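Local coordinates for chromosome partition protein Smc (Pyrococcus yayanosii, PDB 5XEI) that probably drives chromosome condensation and partitioning as a homodimeric, ATP-hydrolysing, DNA-binding SMC protein whose globular heads and hinge are separated by coiled coils, at residues K209-A214 with K321-F326; L215-L220 with A310-L315. All coordinates share one frame; numbering follows the deposited sequence.

Contact 1: K209-A214 with K321-F326; sequences KERNDA and KAIEDF
R211 and I323 bring the two backbones to their closest point, with 4.8 Å between their CA atoms. Helix 209-214 runs at 134° to helix 321-326, so the pair is antiparallel but well splayed, and the axes of the two segments approach to 7.8 Å. The small A322 allows so near an approach: its CB lies 3.6 Å from E210 CB and almost as close to the backbone N of R211, so a methyl group rests directly on the opposite main chain. One turn on from E210, the CB of A214 meets I323 CD1 at 3.7 Å. The side chains of R211 and I323 cross at about a right angle, and R211 CG comes 4.1 Å from I323 CG1. Beyond that point R211 bends at chi3, which turns NE out of the extended line of the chain; the guanidinium beyond it lies over the ring of F326. NH1 stands over one face of the ring, displaced toward the rim, with F326 CZ as its nearest atom. The CZ of R211 sits 4.3 Å from the F326 ring centroid and 15° off the ring normal, a cation-pi interaction in which the guanidinium and ring planes are turned 58° apart. F326 also packs on L204 and E208 of helix 170-246, while the carboxylate of E210 is hydrogen-bonded through OE1 to N319, two residues before K321 in the chain. An alanine in place of F326 would probably leave the R211 guanidinium without its aromatic partner and open a gap beside L204. No hydrogen bond joins the two segments themselves; this part of the coiled coil therefore relies on methyl packing in its middle and on a positive charge set against an aromatic face at one side.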
ATOM      1  N   LYS A 209      28.548  34.487  21.256  1.00 56.35           N
ATOM      2  CA  LYS A 209      29.131  35.108  22.435  1.00 57.00           C
ATOM      3  C   LYS A 209      30.651  35.018  22.400  1.00 57.01           C
ATOM      4  O   LYS A 209      31.343  36.009  22.660  1.00 55.36           O
ATOM      5  CB  LYS A 209      28.557  34.458  23.694  1.00 63.35           C
ATOM      6  CG  LYS A 209      29.540  34.312  24.850  1.00 74.25           C
ATOM      7  CD  LYS A 209      28.790  33.941  26.127  1.00 82.58           C
ATOM      8  CE  LYS A 209      29.721  33.575  27.270  1.00 86.14           C
ATOM      9  NZ  LYS A 209      28.990  32.871  28.377  1.00 82.38           N
ATOM     10  N   GLU A 210      31.178  33.844  22.057  1.00 53.55           N
ATOM     11  CA  GLU A 210      32.611  33.707  21.843  1.00 51.30           C
ATOM     12  C   GLU A 210      33.096  34.610  20.716  1.00 51.04           C
ATOM     13  O   GLU A 210      34.138  35.260  20.843  1.00 55.45           O
ATOM     14  CB  GLU A 210      32.942  32.252  21.553  1.00 45.91           C
ATOM     15  CG  GLU A 210      32.415  31.323  22.599  1.00 47.02           C
ATOM     16  CD  GLU A 210      32.587  29.874  22.221  1.00 60.36           C
ATOM     17  OE1 GLU A 210      33.666  29.495  21.715  1.00 63.86           O
ATOM     18  OE2 GLU A 210      31.625  29.106  22.422  1.00 75.06           O
ATOM     19  N   ARG A 211      32.359  34.674  19.606  1.00 52.64           N
ATOM     20  CA  ARG A 211      32.784  35.553  18.524  1.00 55.67           C
ATOM     21  C   ARG A 211      33.000  36.963  19.041  1.00 52.65           C
ATOM     22  O   ARG A 211      34.041  37.583  18.781  1.00 51.10           O
ATOM     23  CB  ARG A 211      31.766  35.577  17.388  1.00 49.87           C
ATOM     24  CG  ARG A 211      32.117  36.621  16.341  1.00 47.28           C
ATOM     25  CD  ARG A 211      30.889  37.095  15.614  1.00 59.28           C
ATOM     26  NE  ARG A 211      29.935  37.729  16.518  1.00 58.29           N
ATOM     27  CZ  ARG A 211      28.625  37.741  16.310  1.00 60.59           C
ATOM     28  NH1 ARG A 211      28.120  37.136  15.248  1.00 62.55           N
ATOM     29  NH2 ARG A 211      27.815  38.334  17.170  1.00 64.20           N
ATOM     30  N   ASN A 212      32.030  37.473  19.800  1.00 53.45           N
ATOM     31  CA  ASN A 212      32.106  38.864  20.222  1.00 56.47           C
ATOM     32  C   ASN A 212      33.235  39.081  21.210  1.00 55.40           C
ATOM     33  O   ASN A 212      33.852  40.147  21.205  1.00 52.14           O
ATOM     34  CB  ASN A 212      30.784  39.316  20.823  1.00 61.66           C
ATOM     35  CG  ASN A 212      29.693  39.435  19.792  1.00 60.89           C
ATOM     36  OD1 ASN A 212      28.562  39.037  20.042  1.00 61.57           O
ATOM     37  ND2 ASN A 212      30.029  39.972  18.615  1.00 59.29           N
ATOM     38  N   ASP A 213      33.521  38.088  22.048  1.00 51.77           N
ATOM     39  CA  ASP A 213      34.666  38.202  22.935  1.00 51.79           C
ATOM     40  C   ASP A 213      35.957  38.153  22.150  1.00 51.79           C
ATOM     41  O   ASP A 213      36.882  38.923  22.422  1.00 55.42           O
ATOM     42  CB  ASP A 213      34.638  37.105  23.988  1.00 55.94           C
ATOM     43  CG  ASP A 213      33.630  37.390  25.066  1.00 63.68           C
ATOM     44  OD1 ASP A 213      33.383  36.496  25.901  1.00 60.93           O
ATOM     45  OD2 ASP A 213      33.082  38.520  25.065  1.00 64.46           O
ATOM     46  N   ALA A 214      36.039  37.255  21.167  1.00 49.10           N
ATOM     47  CA  ALA A 214      37.216  37.236  20.310  1.00 46.18           C
ATOM     48  C   ALA A 214      37.375  38.569  19.592  1.00 55.15           C
ATOM     49  O   ALA A 214      38.497  39.067  19.434  1.00 53.19           O
ATOM     50  CB  ALA A 214      37.129  36.091  19.313  1.00 43.42           C
ATOM     51  N   LYS A 321      38.943  30.726  16.942  1.00 49.33           N
ATOM     52  CA  LYS A 321      38.227  29.969  15.924  1.00 55.02           C
ATOM     53  C   LYS A 321      36.775  30.426  15.825  1.00 51.56           C
ATOM     54  O   LYS A 321      36.160  30.325  14.757  1.00 47.46           O
ATOM     55  CB  LYS A 321      38.286  28.475  16.232  1.00 51.96           C
ATOM     56  CG  LYS A 321      39.610  28.007  16.775  1.00 58.55           C
ATOM     57  CD  LYS A 321      40.520  27.499  15.662  1.00 67.38           C
ATOM     58  CE  LYS A 321      42.008  27.483  16.083  1.00 67.66           C
ATOM     59  NZ  LYS A 321      42.955  27.556  14.906  1.00 61.33           N
ATOM     60  N   ALA A 322      36.231  30.960  16.924  1.00 47.50           N
ATOM     61  CA  ALA A 322      34.827  31.351  16.972  1.00 50.15           C
ATOM     62  C   ALA A 322      34.452  32.316  15.852  1.00 51.40           C
ATOM     63  O   ALA A 322      33.353  32.227  15.301  1.00 54.72           O
ATOM     64  CB  ALA A 322      34.499  31.972  18.329  1.00 49.62           C
ATOM     65  N   ILE A 323      35.331  33.260  15.511  1.00 45.81           N
ATOM     66  CA  ILE A 323      34.977  34.218  14.473  1.00 44.72           C
ATOM     67  C   ILE A 323      34.700  33.497  13.165  1.00 47.75           C
ATOM     68  O   ILE A 323      33.741  33.819  12.449  1.00 50.70           O
ATOM     69  CB  ILE A 323      36.077  35.279  14.314  1.00 48.00           C
ATOM     70  CG1 ILE A 323      36.147  36.154  15.562  1.00 47.04           C
ATOM     71  CG2 ILE A 323      35.849  36.111  13.055  1.00 40.19           C
ATOM     72  CD1 ILE A 323      37.504  36.831  15.741  1.00 46.06           C
ATOM     73  N   GLU A 324      35.513  32.499  12.834  1.00 42.22           N
ATOM     74  CA  GLU A 324      35.227  31.779  11.599  1.00 46.17           C
ATOM     75  C   GLU A 324      34.179  30.688  11.819  1.00 53.52           C
ATOM     76  O   GLU A 324      33.382  30.412  10.915  1.00 53.81           O
ATOM     77  CB  GLU A 324      36.512  31.191  11.006  1.00 43.15           C
ATOM     78  CG  GLU A 324      37.563  32.212  10.533  1.00 59.63           C
ATOM     79  CD  GLU A 324      36.976  33.433   9.797  1.00 58.78           C
ATOM     80  OE1 GLU A 324      37.401  34.582  10.091  1.00 57.88           O
ATOM     81  OE2 GLU A 324      36.099  33.245   8.929  1.00 57.12           O
ATOM     82  N   ASP A 325      34.160  30.064  13.009  1.00 48.73           N
ATOM     83  CA  ASP A 325      33.179  29.018  13.301  1.00 45.80           C
ATOM     84  C   ASP A 325      31.757  29.551  13.210  1.00 50.72           C
ATOM     85  O   ASP A 325      30.855  28.865  12.716  1.00 49.32           O
ATOM     86  CB  ASP A 325      33.422  28.429  14.694  1.00 48.91           C
ATOM     87  CG  ASP A 325      34.493  27.333  14.701  1.00 60.69           C
ATOM     88  OD1 ASP A 325      34.890  26.886  13.601  1.00 55.76           O
ATOM     89  OD2 ASP A 325      34.937  26.919  15.809  1.00 62.23           O
ATOM     90  N   PHE A 326      31.533  30.762  13.708  1.00 49.83           N
ATOM     91  CA  PHE A 326      30.227  31.388  13.594  1.00 51.59           C
ATOM     92  C   PHE A 326      29.678  31.308  12.170  1.00 56.02           C
ATOM     93  O   PHE A 326      28.666  30.642  11.918  1.00 61.62           O
ATOM     94  CB  PHE A 326      30.325  32.836  14.051  1.00 48.92           C
ATOM     95  CG  PHE A 326      29.037  33.532  14.026  1.00 60.66           C
ATOM     96  CD1 PHE A 326      28.645  34.256  12.909  1.00 66.53           C
ATOM     97  CD2 PHE A 326      28.178  33.437  15.093  1.00 65.98           C
ATOM     98  CE1 PHE A 326      27.417  34.895  12.873  1.00 65.90           C
ATOM     99  CE2 PHE A 326      26.959  34.073  15.046  1.00 69.41           C
ATOM    100  CZ  PHE A 326      26.576  34.802  13.946  1.00 65.66           C
TER

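Contact 2: L215-L220 with A310-L315; sequences LRYLDL and AEIKAL
L220, I312 and L315 form the apolar centre of an antiparallel helix pair in the coiled-coil arm of the SMC protein. Helix 215-220 and helix 310-315 run at 163° to each other, with segment axes 10.0 Å apart at closest approach, and the nearest CA atoms are those of Y217 and I312. Aliphatic packing comes first. L220 points its CB toward the other helix, where it meets I312 CG1 at 3.7 Å, and the CD1 of I312 also touches this CB. L315 reaches the opposite backbone with a single branch. Its CG is anti to the carbonyl carbon (chi1 -61°); chi2, near anti at -172°, then carries CD1 on to 3.5 Å from the backbone N of Y217, with Y217 CB a little farther off. L220 CD1 approaches L315 CD1 more loosely.

The aromatic contribution is one-sided. Y217 offers the CD1–CE1 side of its ring to the CG2 methyl of I312, CE1 being 4.0 Å from it, and the two side chains meet at a slant. Y217 also rests on V318 and M320 in the connection that follows the second helix, and I312 packs on K221 and L224 farther along helix 170-246, so I312 extends the same interface along the helix while Y217 reaches into the connection.

The polar residue at the border joins in through its carbon chain. E311 lies across L220 at about a right angle, and its aliphatic stem rather than its carboxylate oxygens makes the contact. No hydrogen bond links the two segments, so apolar packing holds them together. At this exposed margin both methyls of L220 face one methylene from the same side, with E311 CG 3.8 Å from L220 CD1 and 3.9 Å from L220 CD2.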
ATOM      1  N   LEU A 215      36.260  39.190  19.197  1.00 50.93           N
ATOM      2  CA  LEU A 215      36.351  40.470  18.504  1.00 50.86           C
ATOM      3  C   LEU A 215      36.889  41.573  19.416  1.00 52.74           C
ATOM      4  O   LEU A 215      37.718  42.379  18.987  1.00 57.16           O
ATOM      5  CB  LEU A 215      34.986  40.853  17.922  1.00 53.21           C
ATOM      6  CG  LEU A 215      34.525  40.004  16.727  1.00 56.71           C
ATOM      7  CD1 LEU A 215      33.394  40.636  15.932  1.00 53.24           C
ATOM      8  CD2 LEU A 215      35.687  39.751  15.814  1.00 46.53           C
ATOM      9  N   ARG A 216      36.441  41.643  20.669  1.00 51.06           N
ATOM     10  CA  ARG A 216      36.914  42.738  21.515  1.00 55.68           C
ATOM     11  C   ARG A 216      38.306  42.459  22.047  1.00 55.78           C
ATOM     12  O   ARG A 216      39.120  43.376  22.178  1.00 52.85           O
ATOM     13  CB  ARG A 216      35.942  43.009  22.657  1.00 59.23           C
ATOM     14  CG  ARG A 216      34.490  42.855  22.262  1.00 67.73           C
ATOM     15  CD  ARG A 216      33.550  42.909  23.476  1.00 82.60           C
ATOM     16  NE  ARG A 216      32.212  43.234  23.030  1.00 90.75           N
ATOM     17  CZ  ARG A 216      31.148  43.143  23.816  1.00 90.41           C
ATOM     18  NH1 ARG A 216      31.290  42.739  25.077  1.00 86.07           N
ATOM     19  NH2 ARG A 216      29.941  43.457  23.360  1.00 85.47           N
ATOM     20  N   TYR A 217      38.607  41.202  22.345  1.00 56.06           N
ATOM     21  CA  TYR A 217      39.997  40.826  22.540  1.00 54.15           C
ATOM     22  C   TYR A 217      40.865  41.356  21.391  1.00 54.65           C
ATOM     23  O   TYR A 217      41.967  41.876  21.616  1.00 56.22           O
ATOM     24  CB  TYR A 217      40.104  39.305  22.686  1.00 47.33           C
ATOM     25  CG  TYR A 217      41.506  38.813  22.525  1.00 50.72           C
ATOM     26  CD1 TYR A 217      42.330  38.644  23.617  1.00 52.08           C
ATOM     27  CD2 TYR A 217      42.010  38.528  21.265  1.00 54.59           C
ATOM     28  CE1 TYR A 217      43.618  38.194  23.456  1.00 55.82           C
ATOM     29  CE2 TYR A 217      43.279  38.098  21.096  1.00 53.55           C
ATOM     30  CZ  TYR A 217      44.087  37.927  22.183  1.00 55.92           C
ATOM     31  OH  TYR A 217      45.372  37.478  21.965  1.00 64.96           O
ATOM     32  N   LEU A 218      40.378  41.246  20.156  1.00 50.32           N
ATOM     33  CA  LEU A 218      41.118  41.785  19.021  1.00 52.47           C
ATOM     34  C   LEU A 218      41.322  43.284  19.175  1.00 59.54           C
ATOM     35  O   LEU A 218      42.457  43.772  19.143  1.00 59.80           O
ATOM     36  CB  LEU A 218      40.378  41.483  17.722  1.00 56.30           C
ATOM     37  CG  LEU A 218      40.991  40.481  16.756  1.00 55.82           C
ATOM     38  CD1 LEU A 218      41.272  39.190  17.499  1.00 53.44           C
ATOM     39  CD2 LEU A 218      40.039  40.216  15.594  1.00 57.20           C
ATOM     40  N   ASP A 219      40.223  44.033  19.340  1.00 58.22           N
ATOM     41  CA  ASP A 219      40.319  45.481  19.514  1.00 61.04           C
ATOM     42  C   ASP A 219      41.330  45.856  20.588  1.00 57.95           C
ATOM     43  O   ASP A 219      42.212  46.693  20.362  1.00 54.59           O
ATOM     44  CB  ASP A 219      38.952  46.060  19.870  1.00 63.71           C
ATOM     45  CG  ASP A 219      38.035  46.224  18.657  1.00 83.40           C
ATOM     46  OD1 ASP A 219      38.530  46.185  17.500  1.00 80.79           O
ATOM     47  OD2 ASP A 219      36.799  46.398  18.876  1.00 83.39           O
ATOM     48  N   LEU A 220      41.192  45.257  21.773  1.00 53.99           N
ATOM     49  CA  LEU A 220      42.098  45.528  22.880  1.00 56.96           C
ATOM     50  C   LEU A 220      43.538  45.227  22.495  1.00 54.89           C
ATOM     51  O   LEU A 220      44.450  45.987  22.821  1.00 55.67           O
ATOM     52  CB  LEU A 220      41.692  44.691  24.095  1.00 56.62           C
ATOM     53  CG  LEU A 220      40.727  45.306  25.106  1.00 59.56           C
ATOM     54  CD1 LEU A 220      40.313  44.307  26.180  1.00 60.33           C
ATOM     55  CD2 LEU A 220      41.364  46.530  25.726  1.00 74.04           C
ATOM     56  N   ALA A 310      45.255  44.482  31.595  1.00 70.85           N
ATOM     57  CA  ALA A 310      44.427  43.835  32.602  1.00 64.78           C
ATOM     58  C   ALA A 310      43.103  43.359  32.011  1.00 68.25           C
ATOM     59  O   ALA A 310      42.692  42.220  32.254  1.00 69.95           O
ATOM     60  CB  ALA A 310      44.195  44.780  33.780  1.00 61.80           C
ATOM     61  N   GLU A 311      42.419  44.195  31.227  1.00 61.30           N
ATOM     62  CA  GLU A 311      41.140  43.743  30.705  1.00 63.12           C
ATOM     63  C   GLU A 311      41.295  42.735  29.584  1.00 67.72           C
ATOM     64  O   GLU A 311      40.335  42.017  29.272  1.00 68.16           O
ATOM     65  CB  GLU A 311      40.290  44.917  30.243  1.00 67.30           C
ATOM     66  CG  GLU A 311      41.051  45.992  29.533  1.00 73.92           C
ATOM     67  CD  GLU A 311      40.351  47.327  29.671  1.00 79.56           C
ATOM     68  OE1 GLU A 311      39.139  47.395  29.346  1.00 81.26           O
ATOM     69  OE2 GLU A 311      41.011  48.292  30.127  1.00 76.70           O
ATOM     70  N   ILE A 312      42.477  42.639  28.984  1.00 63.04           N
ATOM     71  CA  ILE A 312      42.740  41.452  28.188  1.00 58.49           C
ATOM     72  C   ILE A 312      42.766  40.230  29.092  1.00 60.95           C
ATOM     73  O   ILE A 312      42.206  39.185  28.749  1.00 66.64           O
ATOM     74  CB  ILE A 312      44.035  41.605  27.372  1.00 55.00           C
ATOM     75  CG1 ILE A 312      43.830  42.650  26.277  1.00 61.22           C
ATOM     76  CG2 ILE A 312      44.438  40.287  26.740  1.00 48.36           C
ATOM     77  CD1 ILE A 312      44.947  42.684  25.254  1.00 56.42           C
ATOM     78  N   LYS A 313      43.362  40.354  30.285  1.00 59.10           N
ATOM     79  CA  LYS A 313      43.376  39.222  31.215  1.00 63.51           C
ATOM     80  C   LYS A 313      41.968  38.881  31.699  1.00 63.59           C
ATOM     81  O   LYS A 313      41.677  37.717  32.003  1.00 62.83           O
ATOM     82  CB  LYS A 313      44.307  39.503  32.402  1.00 52.89           C
ATOM     83  N   ALA A 314      41.083  39.871  31.764  1.00 62.33           N
ATOM     84  CA  ALA A 314      39.673  39.596  31.974  1.00 66.30           C
ATOM     85  C   ALA A 314      39.174  38.574  30.953  1.00 73.93           C
ATOM     86  O   ALA A 314      38.966  37.399  31.289  1.00 77.14           O
ATOM     87  CB  ALA A 314      38.856  40.885  31.880  1.00 68.52           C
ATOM     88  N   LEU A 315      39.021  39.009  29.695  1.00 70.39           N
ATOM     89  CA  LEU A 315      38.348  38.201  28.680  1.00 68.99           C
ATOM     90  C   LEU A 315      38.866  36.773  28.585  1.00 65.82           C
ATOM     91  O   LEU A 315      38.130  35.901  28.117  1.00 71.76           O
ATOM     92  CB  LEU A 315      38.476  38.854  27.302  1.00 61.16           C
ATOM     93  CG  LEU A 315      37.855  40.240  27.214  1.00 61.89           C
ATOM     94  CD1 LEU A 315      37.870  40.699  25.776  1.00 55.78           C
ATOM     95  CD2 LEU A 315      36.437  40.226  27.792  1.00 65.50           C
TER

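In the fold
Contacts 1 and 2 sit side by side on the long helix 170-246, their centres 13 Å apart, and their segments on it, 209-214 and 215-220, are consecutive. The partners are successive helices: helix 298-315 supplies contact 2, and after a short connection helix 321-383 supplies contact 1. One continuous helix thus bridges a break between two helices on the opposing side of the coiled coil. The contacts also touch directly, with I323 CD1 3.4 Å from L215 CD2 and L315 CD1 3.9 Å from D213 O. The centre of contact 1 is about 51 Å, and that of contact 2 about 64 Å, from the centre of the chain, away from the predicted ATP site at residues 34-41.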